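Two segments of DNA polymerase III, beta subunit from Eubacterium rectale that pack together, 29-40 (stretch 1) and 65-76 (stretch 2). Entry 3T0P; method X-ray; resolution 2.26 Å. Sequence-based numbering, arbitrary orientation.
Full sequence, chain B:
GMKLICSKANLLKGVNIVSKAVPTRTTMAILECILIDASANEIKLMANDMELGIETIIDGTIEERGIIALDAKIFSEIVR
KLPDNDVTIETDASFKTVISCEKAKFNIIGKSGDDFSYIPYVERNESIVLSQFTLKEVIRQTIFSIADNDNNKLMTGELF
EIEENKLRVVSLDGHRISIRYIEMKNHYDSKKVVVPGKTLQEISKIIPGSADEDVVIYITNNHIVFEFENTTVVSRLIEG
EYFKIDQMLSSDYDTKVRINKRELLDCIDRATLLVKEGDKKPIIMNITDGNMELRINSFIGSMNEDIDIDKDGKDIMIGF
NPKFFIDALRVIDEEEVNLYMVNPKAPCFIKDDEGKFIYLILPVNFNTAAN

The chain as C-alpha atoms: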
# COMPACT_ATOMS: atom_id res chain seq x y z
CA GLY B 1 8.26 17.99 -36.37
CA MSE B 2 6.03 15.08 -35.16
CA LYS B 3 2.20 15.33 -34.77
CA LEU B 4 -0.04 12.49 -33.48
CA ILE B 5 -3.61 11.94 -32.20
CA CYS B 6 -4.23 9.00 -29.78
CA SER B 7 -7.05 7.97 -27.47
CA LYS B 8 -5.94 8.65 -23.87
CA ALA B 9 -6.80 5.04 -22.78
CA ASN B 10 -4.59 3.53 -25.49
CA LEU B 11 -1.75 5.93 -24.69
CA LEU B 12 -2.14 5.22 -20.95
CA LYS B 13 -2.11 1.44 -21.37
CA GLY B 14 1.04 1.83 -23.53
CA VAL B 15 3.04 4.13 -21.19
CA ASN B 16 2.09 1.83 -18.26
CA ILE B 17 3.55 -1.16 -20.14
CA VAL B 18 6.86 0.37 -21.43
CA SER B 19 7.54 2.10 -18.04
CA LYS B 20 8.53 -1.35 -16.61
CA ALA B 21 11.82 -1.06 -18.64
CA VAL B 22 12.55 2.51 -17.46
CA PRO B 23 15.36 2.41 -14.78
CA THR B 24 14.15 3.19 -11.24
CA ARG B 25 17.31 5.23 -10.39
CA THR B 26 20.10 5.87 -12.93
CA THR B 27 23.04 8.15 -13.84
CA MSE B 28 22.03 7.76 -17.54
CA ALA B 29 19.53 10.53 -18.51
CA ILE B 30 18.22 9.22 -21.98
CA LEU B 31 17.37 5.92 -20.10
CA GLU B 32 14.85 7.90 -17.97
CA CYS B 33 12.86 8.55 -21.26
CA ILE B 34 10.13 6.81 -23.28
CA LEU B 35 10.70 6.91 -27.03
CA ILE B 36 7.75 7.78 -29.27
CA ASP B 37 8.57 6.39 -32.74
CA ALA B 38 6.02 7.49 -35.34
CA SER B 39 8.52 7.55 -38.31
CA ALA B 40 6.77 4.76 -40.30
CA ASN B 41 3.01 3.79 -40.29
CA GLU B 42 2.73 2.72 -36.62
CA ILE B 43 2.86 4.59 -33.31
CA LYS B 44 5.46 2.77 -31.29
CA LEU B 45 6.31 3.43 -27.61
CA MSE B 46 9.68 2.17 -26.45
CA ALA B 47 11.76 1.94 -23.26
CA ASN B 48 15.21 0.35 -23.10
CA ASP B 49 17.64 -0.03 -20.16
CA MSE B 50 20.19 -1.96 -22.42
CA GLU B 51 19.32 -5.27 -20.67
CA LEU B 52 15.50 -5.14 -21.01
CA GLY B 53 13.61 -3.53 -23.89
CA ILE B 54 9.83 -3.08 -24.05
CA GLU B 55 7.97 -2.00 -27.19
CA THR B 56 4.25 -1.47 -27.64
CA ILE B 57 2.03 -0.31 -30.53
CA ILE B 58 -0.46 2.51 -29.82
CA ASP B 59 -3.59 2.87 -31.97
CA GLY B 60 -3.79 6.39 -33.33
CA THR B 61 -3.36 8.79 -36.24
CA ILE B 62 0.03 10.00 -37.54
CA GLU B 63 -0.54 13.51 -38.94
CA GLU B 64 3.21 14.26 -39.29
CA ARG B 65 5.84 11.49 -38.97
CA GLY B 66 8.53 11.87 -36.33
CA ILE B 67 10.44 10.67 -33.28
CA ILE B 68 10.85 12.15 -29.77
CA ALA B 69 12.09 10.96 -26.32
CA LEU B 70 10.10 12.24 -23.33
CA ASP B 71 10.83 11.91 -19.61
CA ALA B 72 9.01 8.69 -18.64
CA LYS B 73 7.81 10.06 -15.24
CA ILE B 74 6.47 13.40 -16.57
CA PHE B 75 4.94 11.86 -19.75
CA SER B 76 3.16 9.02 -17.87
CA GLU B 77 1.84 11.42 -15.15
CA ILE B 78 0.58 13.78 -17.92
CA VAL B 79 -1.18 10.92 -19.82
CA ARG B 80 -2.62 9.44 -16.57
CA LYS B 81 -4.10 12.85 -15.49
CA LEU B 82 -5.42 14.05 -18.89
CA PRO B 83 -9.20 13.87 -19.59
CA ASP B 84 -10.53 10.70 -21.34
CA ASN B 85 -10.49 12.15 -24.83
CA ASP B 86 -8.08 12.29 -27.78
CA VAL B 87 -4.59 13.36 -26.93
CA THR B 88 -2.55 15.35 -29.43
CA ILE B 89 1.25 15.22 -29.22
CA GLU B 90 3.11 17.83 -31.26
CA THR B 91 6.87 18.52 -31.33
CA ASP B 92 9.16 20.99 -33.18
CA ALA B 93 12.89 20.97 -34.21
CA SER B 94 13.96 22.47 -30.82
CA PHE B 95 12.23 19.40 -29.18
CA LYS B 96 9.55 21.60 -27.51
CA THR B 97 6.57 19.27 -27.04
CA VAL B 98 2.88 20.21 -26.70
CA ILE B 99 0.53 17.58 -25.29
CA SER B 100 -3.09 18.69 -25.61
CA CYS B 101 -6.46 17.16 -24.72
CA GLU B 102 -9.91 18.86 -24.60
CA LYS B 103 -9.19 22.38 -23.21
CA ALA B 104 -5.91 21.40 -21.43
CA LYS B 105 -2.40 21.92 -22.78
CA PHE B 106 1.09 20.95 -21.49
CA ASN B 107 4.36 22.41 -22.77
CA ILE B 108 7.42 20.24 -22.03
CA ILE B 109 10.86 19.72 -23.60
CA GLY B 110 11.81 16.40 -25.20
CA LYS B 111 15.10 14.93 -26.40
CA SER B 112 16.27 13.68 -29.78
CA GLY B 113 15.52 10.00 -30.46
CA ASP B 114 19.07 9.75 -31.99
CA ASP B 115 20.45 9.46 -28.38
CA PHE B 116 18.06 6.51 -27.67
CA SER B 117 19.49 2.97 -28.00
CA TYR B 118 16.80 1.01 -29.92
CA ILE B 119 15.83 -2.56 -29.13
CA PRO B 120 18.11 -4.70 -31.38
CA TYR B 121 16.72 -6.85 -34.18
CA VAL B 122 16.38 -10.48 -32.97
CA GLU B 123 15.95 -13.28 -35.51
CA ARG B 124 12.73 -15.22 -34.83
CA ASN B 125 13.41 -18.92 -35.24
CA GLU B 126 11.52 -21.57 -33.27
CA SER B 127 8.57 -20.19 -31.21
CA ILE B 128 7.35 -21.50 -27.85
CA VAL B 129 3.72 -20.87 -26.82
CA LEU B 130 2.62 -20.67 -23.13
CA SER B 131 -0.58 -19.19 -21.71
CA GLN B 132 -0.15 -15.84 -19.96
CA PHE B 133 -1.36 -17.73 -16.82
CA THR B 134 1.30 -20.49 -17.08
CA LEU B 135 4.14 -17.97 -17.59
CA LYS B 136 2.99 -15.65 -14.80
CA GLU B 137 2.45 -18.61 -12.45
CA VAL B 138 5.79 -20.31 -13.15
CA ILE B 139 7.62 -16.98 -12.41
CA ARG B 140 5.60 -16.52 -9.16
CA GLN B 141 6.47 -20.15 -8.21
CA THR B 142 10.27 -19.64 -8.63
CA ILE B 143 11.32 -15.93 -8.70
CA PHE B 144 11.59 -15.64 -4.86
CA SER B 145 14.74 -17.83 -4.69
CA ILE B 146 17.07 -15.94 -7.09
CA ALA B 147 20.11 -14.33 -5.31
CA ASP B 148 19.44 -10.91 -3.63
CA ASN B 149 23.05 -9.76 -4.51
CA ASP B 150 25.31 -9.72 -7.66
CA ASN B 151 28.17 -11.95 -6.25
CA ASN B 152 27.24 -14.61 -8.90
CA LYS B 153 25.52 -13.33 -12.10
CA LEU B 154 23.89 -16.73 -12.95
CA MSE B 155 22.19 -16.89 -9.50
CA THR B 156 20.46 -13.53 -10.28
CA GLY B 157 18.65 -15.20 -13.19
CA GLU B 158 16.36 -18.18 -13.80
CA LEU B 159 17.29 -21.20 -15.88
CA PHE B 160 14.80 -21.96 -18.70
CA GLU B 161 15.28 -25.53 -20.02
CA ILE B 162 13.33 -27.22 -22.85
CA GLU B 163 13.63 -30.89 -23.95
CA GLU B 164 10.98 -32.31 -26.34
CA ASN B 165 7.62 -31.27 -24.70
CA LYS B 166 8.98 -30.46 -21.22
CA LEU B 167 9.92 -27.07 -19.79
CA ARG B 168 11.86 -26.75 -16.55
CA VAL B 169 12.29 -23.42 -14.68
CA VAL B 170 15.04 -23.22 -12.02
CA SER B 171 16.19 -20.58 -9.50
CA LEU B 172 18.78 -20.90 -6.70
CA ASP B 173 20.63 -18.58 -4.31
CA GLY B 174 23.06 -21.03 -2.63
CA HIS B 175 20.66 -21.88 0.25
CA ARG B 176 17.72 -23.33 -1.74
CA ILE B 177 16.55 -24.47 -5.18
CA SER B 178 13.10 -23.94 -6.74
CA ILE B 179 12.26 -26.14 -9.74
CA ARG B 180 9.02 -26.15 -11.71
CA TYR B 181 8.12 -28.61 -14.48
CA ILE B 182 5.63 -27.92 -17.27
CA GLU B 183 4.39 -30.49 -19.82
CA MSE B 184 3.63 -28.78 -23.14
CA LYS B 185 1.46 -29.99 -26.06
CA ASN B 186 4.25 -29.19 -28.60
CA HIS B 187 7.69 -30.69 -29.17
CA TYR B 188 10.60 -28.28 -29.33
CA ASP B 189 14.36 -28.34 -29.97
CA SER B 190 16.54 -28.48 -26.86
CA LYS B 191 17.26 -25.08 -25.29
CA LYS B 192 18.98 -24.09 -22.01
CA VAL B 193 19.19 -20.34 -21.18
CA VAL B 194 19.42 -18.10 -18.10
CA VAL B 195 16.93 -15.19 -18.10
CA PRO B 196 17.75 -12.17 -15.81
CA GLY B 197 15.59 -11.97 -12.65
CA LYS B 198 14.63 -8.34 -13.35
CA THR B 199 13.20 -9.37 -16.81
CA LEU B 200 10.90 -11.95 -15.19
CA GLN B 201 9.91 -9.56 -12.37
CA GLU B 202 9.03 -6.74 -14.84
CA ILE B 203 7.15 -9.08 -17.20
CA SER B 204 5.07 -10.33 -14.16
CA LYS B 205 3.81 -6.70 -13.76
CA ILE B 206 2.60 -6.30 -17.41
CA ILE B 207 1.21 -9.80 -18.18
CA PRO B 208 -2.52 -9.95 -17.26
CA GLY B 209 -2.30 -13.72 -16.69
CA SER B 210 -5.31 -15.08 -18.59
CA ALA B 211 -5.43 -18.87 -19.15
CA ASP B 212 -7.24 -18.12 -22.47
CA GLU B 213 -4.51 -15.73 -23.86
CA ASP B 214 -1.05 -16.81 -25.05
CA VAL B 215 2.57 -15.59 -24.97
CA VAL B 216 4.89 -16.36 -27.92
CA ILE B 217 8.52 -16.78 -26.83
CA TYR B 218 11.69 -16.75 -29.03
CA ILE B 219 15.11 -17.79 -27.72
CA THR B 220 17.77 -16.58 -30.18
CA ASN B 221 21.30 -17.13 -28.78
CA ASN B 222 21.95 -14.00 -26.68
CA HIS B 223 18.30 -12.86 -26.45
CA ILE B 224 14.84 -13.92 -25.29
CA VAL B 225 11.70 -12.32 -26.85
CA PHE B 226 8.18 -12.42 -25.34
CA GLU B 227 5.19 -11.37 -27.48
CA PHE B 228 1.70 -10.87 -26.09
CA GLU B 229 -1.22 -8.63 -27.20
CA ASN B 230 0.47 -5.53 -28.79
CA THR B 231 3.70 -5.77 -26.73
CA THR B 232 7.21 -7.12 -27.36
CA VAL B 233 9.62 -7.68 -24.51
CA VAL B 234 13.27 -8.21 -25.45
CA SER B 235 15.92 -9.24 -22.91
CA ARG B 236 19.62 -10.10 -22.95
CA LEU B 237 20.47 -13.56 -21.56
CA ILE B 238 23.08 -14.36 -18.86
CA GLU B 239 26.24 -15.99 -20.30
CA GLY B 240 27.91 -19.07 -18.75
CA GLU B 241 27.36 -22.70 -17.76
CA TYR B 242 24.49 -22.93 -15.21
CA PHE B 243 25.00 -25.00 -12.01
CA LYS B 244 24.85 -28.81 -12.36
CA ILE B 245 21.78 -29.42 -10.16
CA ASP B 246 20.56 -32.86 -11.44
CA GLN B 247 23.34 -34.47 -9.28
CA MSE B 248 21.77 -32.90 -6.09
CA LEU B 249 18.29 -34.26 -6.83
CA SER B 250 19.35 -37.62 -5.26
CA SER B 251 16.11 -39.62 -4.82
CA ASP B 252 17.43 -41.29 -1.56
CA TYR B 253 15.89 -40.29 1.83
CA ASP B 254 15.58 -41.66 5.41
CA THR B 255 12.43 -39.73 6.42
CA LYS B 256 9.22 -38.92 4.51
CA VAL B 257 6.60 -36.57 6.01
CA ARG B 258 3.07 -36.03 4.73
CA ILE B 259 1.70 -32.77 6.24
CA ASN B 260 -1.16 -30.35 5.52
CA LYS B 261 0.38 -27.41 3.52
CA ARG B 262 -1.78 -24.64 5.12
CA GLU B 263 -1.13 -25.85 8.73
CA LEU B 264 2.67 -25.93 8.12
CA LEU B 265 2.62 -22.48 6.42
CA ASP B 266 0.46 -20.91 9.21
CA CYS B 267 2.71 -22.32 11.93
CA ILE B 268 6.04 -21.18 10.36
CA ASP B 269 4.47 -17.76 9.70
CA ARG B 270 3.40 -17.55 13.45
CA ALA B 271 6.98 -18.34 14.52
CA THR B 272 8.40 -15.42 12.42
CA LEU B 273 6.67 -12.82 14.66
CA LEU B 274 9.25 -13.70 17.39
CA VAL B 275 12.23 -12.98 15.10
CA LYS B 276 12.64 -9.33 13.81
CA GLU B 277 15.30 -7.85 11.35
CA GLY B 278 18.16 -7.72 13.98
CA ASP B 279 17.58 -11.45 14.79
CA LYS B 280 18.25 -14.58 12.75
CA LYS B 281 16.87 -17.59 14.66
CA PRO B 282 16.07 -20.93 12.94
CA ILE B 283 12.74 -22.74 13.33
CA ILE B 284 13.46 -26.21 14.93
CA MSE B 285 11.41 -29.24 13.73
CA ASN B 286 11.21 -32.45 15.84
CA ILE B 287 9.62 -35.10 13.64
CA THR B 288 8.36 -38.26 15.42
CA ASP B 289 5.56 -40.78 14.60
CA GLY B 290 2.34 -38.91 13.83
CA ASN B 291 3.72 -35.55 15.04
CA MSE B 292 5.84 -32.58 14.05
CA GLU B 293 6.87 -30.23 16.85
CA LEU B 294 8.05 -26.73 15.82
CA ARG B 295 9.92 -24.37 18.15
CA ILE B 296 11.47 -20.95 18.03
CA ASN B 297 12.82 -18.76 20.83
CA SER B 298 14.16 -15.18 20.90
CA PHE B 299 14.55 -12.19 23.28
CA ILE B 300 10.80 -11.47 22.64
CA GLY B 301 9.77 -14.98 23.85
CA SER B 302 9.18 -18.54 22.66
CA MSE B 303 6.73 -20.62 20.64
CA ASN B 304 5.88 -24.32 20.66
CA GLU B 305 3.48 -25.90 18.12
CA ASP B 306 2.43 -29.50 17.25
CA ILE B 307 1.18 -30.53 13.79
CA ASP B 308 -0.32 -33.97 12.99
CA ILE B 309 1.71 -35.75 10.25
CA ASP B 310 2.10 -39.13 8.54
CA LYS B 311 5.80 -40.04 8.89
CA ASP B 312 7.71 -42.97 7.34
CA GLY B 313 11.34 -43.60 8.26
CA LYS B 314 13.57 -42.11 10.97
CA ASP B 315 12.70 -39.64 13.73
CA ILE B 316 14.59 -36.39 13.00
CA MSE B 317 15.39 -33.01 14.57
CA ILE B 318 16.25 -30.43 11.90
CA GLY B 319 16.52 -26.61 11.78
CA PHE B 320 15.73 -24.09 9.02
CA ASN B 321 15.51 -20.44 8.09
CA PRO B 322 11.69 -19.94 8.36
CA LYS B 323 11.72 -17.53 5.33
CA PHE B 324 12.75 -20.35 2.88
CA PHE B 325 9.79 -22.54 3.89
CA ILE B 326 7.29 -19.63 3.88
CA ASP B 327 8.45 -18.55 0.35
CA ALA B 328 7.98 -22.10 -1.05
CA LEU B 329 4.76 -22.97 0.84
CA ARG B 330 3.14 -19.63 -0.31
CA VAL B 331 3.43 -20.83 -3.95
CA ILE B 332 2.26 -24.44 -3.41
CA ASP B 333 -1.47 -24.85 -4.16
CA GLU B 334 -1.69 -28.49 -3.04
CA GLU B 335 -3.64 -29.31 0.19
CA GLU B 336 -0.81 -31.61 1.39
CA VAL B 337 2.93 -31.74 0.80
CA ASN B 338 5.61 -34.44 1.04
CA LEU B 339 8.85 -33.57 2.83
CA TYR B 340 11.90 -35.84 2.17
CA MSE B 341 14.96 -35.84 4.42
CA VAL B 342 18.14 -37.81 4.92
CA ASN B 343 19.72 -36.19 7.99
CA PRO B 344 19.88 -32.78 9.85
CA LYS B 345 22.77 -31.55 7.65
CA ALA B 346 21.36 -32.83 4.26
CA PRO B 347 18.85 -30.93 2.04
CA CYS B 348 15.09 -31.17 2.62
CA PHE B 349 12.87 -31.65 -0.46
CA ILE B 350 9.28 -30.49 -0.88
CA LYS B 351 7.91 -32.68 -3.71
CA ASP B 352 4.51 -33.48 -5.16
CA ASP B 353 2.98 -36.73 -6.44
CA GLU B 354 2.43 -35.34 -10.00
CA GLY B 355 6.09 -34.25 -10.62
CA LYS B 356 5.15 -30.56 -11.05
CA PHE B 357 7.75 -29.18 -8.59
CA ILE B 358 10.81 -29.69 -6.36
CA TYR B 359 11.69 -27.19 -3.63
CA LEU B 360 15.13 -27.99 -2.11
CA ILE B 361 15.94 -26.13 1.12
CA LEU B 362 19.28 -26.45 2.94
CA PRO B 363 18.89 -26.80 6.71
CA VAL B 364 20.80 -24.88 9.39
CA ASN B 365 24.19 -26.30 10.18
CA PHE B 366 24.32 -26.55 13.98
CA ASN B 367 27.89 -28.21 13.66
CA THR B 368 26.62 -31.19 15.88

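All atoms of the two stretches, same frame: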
# COMPACT_ATOMS: atom_id res chain seq x y z
N ALA B 29 20.71 9.69 -18.29
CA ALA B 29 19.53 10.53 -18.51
C ALA B 29 18.59 10.04 -19.65
O ALA B 29 17.38 10.01 -19.40
CB ALA B 29 19.97 11.95 -18.78
N ILE B 30 19.10 9.68 -20.87
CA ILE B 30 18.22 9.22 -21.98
C ILE B 30 17.47 7.93 -21.57
O ILE B 30 16.38 7.69 -22.10
CB ILE B 30 18.94 9.06 -23.36
CG1 ILE B 30 17.93 9.08 -24.56
CG2 ILE B 30 19.87 7.84 -23.42
CD1 ILE B 30 17.35 10.44 -24.97
N LEU B 31 18.02 7.14 -20.59
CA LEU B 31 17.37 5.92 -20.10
C LEU B 31 16.13 6.23 -19.27
O LEU B 31 15.27 5.36 -19.13
CB LEU B 31 18.33 5.02 -19.29
CG LEU B 31 19.55 4.40 -20.02
CD1 LEU B 31 20.15 3.29 -19.19
CD2 LEU B 31 19.21 3.89 -21.40
N GLU B 32 16.02 7.46 -18.73
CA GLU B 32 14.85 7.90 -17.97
C GLU B 32 13.69 8.33 -18.91
O GLU B 32 12.66 8.80 -18.42
CB GLU B 32 15.22 9.07 -17.03
CG GLU B 32 15.97 8.62 -15.78
N CYS B 33 13.85 8.17 -20.26
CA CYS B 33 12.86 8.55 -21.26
C CYS B 33 12.12 7.36 -21.89
O CYS B 33 12.61 6.23 -21.92
CB CYS B 33 13.49 9.40 -22.36
SG CYS B 33 14.20 10.96 -21.79
N ILE B 34 10.95 7.68 -22.45
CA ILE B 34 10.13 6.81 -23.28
C ILE B 34 10.30 7.34 -24.70
O ILE B 34 10.13 8.54 -24.93
CB ILE B 34 8.64 6.77 -22.83
CG1 ILE B 34 8.47 5.94 -21.56
CG2 ILE B 34 7.73 6.22 -23.97
CD1 ILE B 34 7.17 6.17 -20.84
N LEU B 35 10.64 6.49 -25.65
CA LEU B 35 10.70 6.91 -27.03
C LEU B 35 9.33 6.78 -27.71
O LEU B 35 8.68 5.74 -27.60
CB LEU B 35 11.73 6.09 -27.81
CG LEU B 35 12.00 6.56 -29.22
CD1 LEU B 35 12.88 7.79 -29.23
CD2 LEU B 35 12.61 5.46 -30.05
N ILE B 36 8.92 7.82 -28.43
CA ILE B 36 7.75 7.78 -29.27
C ILE B 36 8.29 7.71 -30.70
O ILE B 36 8.90 8.67 -31.17
CB ILE B 36 6.72 8.92 -29.08
CG1 ILE B 36 6.34 9.12 -27.59
CG2 ILE B 36 5.48 8.69 -29.96
CD1 ILE B 36 5.68 10.41 -27.35
N ASP B 37 8.14 6.55 -31.36
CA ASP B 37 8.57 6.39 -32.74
C ASP B 37 7.35 6.32 -33.63
O ASP B 37 6.61 5.34 -33.61
CB ASP B 37 9.47 5.14 -32.91
CG ASP B 37 10.15 5.04 -34.27
OD1 ASP B 37 9.58 5.53 -35.27
OD2 ASP B 37 11.25 4.46 -34.34
N ALA B 38 7.11 7.39 -34.37
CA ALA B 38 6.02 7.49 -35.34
C ALA B 38 6.62 7.84 -36.72
O ALA B 38 6.02 8.61 -37.47
CB ALA B 38 5.04 8.54 -34.89
N SER B 39 7.81 7.27 -37.05
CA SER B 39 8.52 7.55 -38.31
C SER B 39 7.96 6.76 -39.49
O SER B 39 8.11 7.20 -40.63
CB SER B 39 10.01 7.27 -38.17
OG SER B 39 10.21 5.90 -37.91
N ALA B 40 7.34 5.60 -39.24
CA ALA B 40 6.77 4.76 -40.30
C ALA B 40 5.22 4.91 -40.35
O ALA B 40 4.73 6.02 -40.50
CB ALA B 40 7.17 3.30 -40.09
N ARG B 65 4.89 12.50 -39.41
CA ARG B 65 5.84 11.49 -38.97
C ARG B 65 6.97 12.11 -38.15
O ARG B 65 7.37 13.26 -38.40
CB ARG B 65 6.40 10.73 -40.17
CG ARG B 65 5.42 9.73 -40.77
CD ARG B 65 5.96 9.19 -42.08
NE ARG B 65 5.31 7.94 -42.46
CZ ARG B 65 4.76 7.71 -43.65
NH1 ARG B 65 4.79 8.65 -44.59
NH2 ARG B 65 4.19 6.54 -43.91
N GLY B 66 7.47 11.36 -37.18
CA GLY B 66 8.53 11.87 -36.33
C GLY B 66 8.85 10.99 -35.15
O GLY B 66 8.18 9.98 -34.91
N ILE B 67 9.91 11.37 -34.45
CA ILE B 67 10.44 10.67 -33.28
C ILE B 67 10.79 11.69 -32.20
O ILE B 67 11.36 12.74 -32.51
CB ILE B 67 11.69 9.78 -33.66
CG1 ILE B 67 11.35 8.74 -34.74
CG2 ILE B 67 12.25 9.08 -32.43
CD1 ILE B 67 12.56 8.04 -35.42
N ILE B 68 10.50 11.35 -30.94
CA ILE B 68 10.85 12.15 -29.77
C ILE B 68 11.03 11.22 -28.57
O ILE B 68 10.37 10.18 -28.51
CB ILE B 68 9.79 13.29 -29.48
CG1 ILE B 68 10.35 14.38 -28.55
CG2 ILE B 68 8.46 12.76 -28.90
CD1 ILE B 68 10.93 15.53 -29.27
N ALA B 69 11.89 11.61 -27.62
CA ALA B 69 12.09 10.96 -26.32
C ALA B 69 11.56 11.90 -25.26
O ALA B 69 11.92 13.07 -25.27
CB ALA B 69 13.55 10.62 -26.06
N LEU B 70 10.69 11.43 -24.40
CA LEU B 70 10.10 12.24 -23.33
C LEU B 70 10.40 11.60 -22.01
O LEU B 70 10.44 10.37 -21.95
CB LEU B 70 8.57 12.37 -23.51
CG LEU B 70 8.07 13.04 -24.78
CD1 LEU B 70 6.54 13.00 -24.85
CD2 LEU B 70 8.58 14.46 -24.89
N ASP B 71 10.60 12.41 -20.95
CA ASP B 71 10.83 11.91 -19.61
C ASP B 71 9.70 10.96 -19.26
O ASP B 71 8.55 11.36 -19.34
CB ASP B 71 10.93 13.06 -18.58
CG ASP B 71 11.18 12.53 -17.18
OD1 ASP B 71 12.34 12.16 -16.88
OD2 ASP B 71 10.20 12.38 -16.41
N ALA B 72 10.01 9.70 -18.93
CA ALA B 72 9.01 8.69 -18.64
C ALA B 72 8.08 9.09 -17.49
O ALA B 72 6.87 8.88 -17.62
CB ALA B 72 9.69 7.37 -18.32
N LYS B 73 8.62 9.67 -16.40
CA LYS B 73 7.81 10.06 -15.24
C LYS B 73 6.84 11.17 -15.60
O LYS B 73 5.63 11.00 -15.39
CB LYS B 73 8.68 10.47 -14.04
CG LYS B 73 9.16 9.27 -13.22
CD LYS B 73 9.66 9.66 -11.84
N ILE B 74 7.32 12.27 -16.20
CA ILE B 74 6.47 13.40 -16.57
C ILE B 74 5.43 12.98 -17.63
O ILE B 74 4.25 13.28 -17.45
CB ILE B 74 7.29 14.64 -17.03
CG1 ILE B 74 8.32 15.08 -15.95
CG2 ILE B 74 6.38 15.81 -17.44
CD1 ILE B 74 7.81 15.18 -14.40
N PHE B 75 5.84 12.27 -18.69
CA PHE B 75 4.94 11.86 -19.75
C PHE B 75 3.84 10.92 -19.23
O PHE B 75 2.68 11.14 -19.56
CB PHE B 75 5.71 11.25 -20.92
CG PHE B 75 4.87 10.78 -22.07
CD1 PHE B 75 3.98 11.65 -22.70
CD2 PHE B 75 5.03 9.52 -22.60
CE1 PHE B 75 3.22 11.24 -23.79
CE2 PHE B 75 4.29 9.10 -23.70
CZ PHE B 75 3.37 9.95 -24.28
N SER B 76 4.17 9.92 -18.41
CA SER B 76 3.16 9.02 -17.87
C SER B 76 2.19 9.77 -16.94
O SER B 76 0.98 9.55 -17.02
CB SER B 76 3.80 7.85 -17.13
OG SER B 76 4.73 8.30 -16.16
O HOH W 1 11.72 9.23 -15.79

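The apolar centre of the contact lies on the sheet face that carries Ile-34, Ile-36, Ile-68 and Leu-70, where the helix starting at Ala-72 folds back and brings Phe-75 against the strand of stretch 1. Ile-36 (chi1 m, chi2 t) meets three side chains here through CD1: it lies 3.7 Å from CD1 of Leu-70, 3.9 Å from CZ of Phe-75 and 4.0 Å from CG2 of Ile-68. Ile-34 packs beside it, with CG1 3.7 Å from CB of Ala-72 and CD1 4.3 Å from CD2 of Phe-75, at the edge of the ring. Ala-72, with only a methyl, sits where the helix lies close to the strand, while Phe-75, its CA-to-CB bond pointing toward stretch 1, spans the wider gap. All of these side chains are buried, as suits branched and aromatic hydrocarbon.

The other face is thinner. Leu-35 (chi1 t, chi2 p) has its CA-to-CB bond on the face of Ala-69 and Ile-67, but its end comes nearer to stretch 2, placing CD1 3.5 Å from CG2 of Ile-67 and 4.3 Å from CB of Ala-69. That same Ala-69 CB is met by CB of Cys-33 at 3.9 Å and CD1 of Ile-30 at 4.0 Å, so one methyl serves three neighbours.

Between the faces runs an antiparallel backbone ladder. Ile-34 N donates to Leu-70 O (2.8 Å) and Leu-70 N to Ile-34 O (3.0 Å); Ile-36 N donates to Ile-68 O (2.8 Å) and Ile-68 N to Ile-36 O (3.1 Å). These near-linear bonds satisfy peptide groups enclosed by apolar side chains. Between the rungs, CA of Ala-69 approaches Ile-34 O at 3.4 Å and CA of Ile-67 approaches Ile-36 O at 3.3 Å.

At the start of the helix, Ala-72 N donates to Glu-32 O (2.8 Å), tying the first helical residue to the 3-10 segment. Asp-71 is the N-cap: its OD2 accepts from Ile-74 N at 2.9 Å. A water donates to both Glu-32 O (2.8 Å) and Asp-71 OD1 (3.2 Å), bridging the stretches.

The opposite end of the ladder is polar and more open. Asp-37 OD1 accepts from Ser-39 OG (2.7 Å) and Ser-39 N (3.1 Å), bracing the backbone at Ser-39, while CB of Ser-39 rests 3.8 Å from CD1 of Ile-67. Exposed Arg-65 closes this margin: its extended side chain runs past Ser-39, with CD 3.3 Å from Ser-39 O, and NE donates to Ala-40 O at 2.8 Å, with Ala-40 O at the edge of the guanidinium, near its plane.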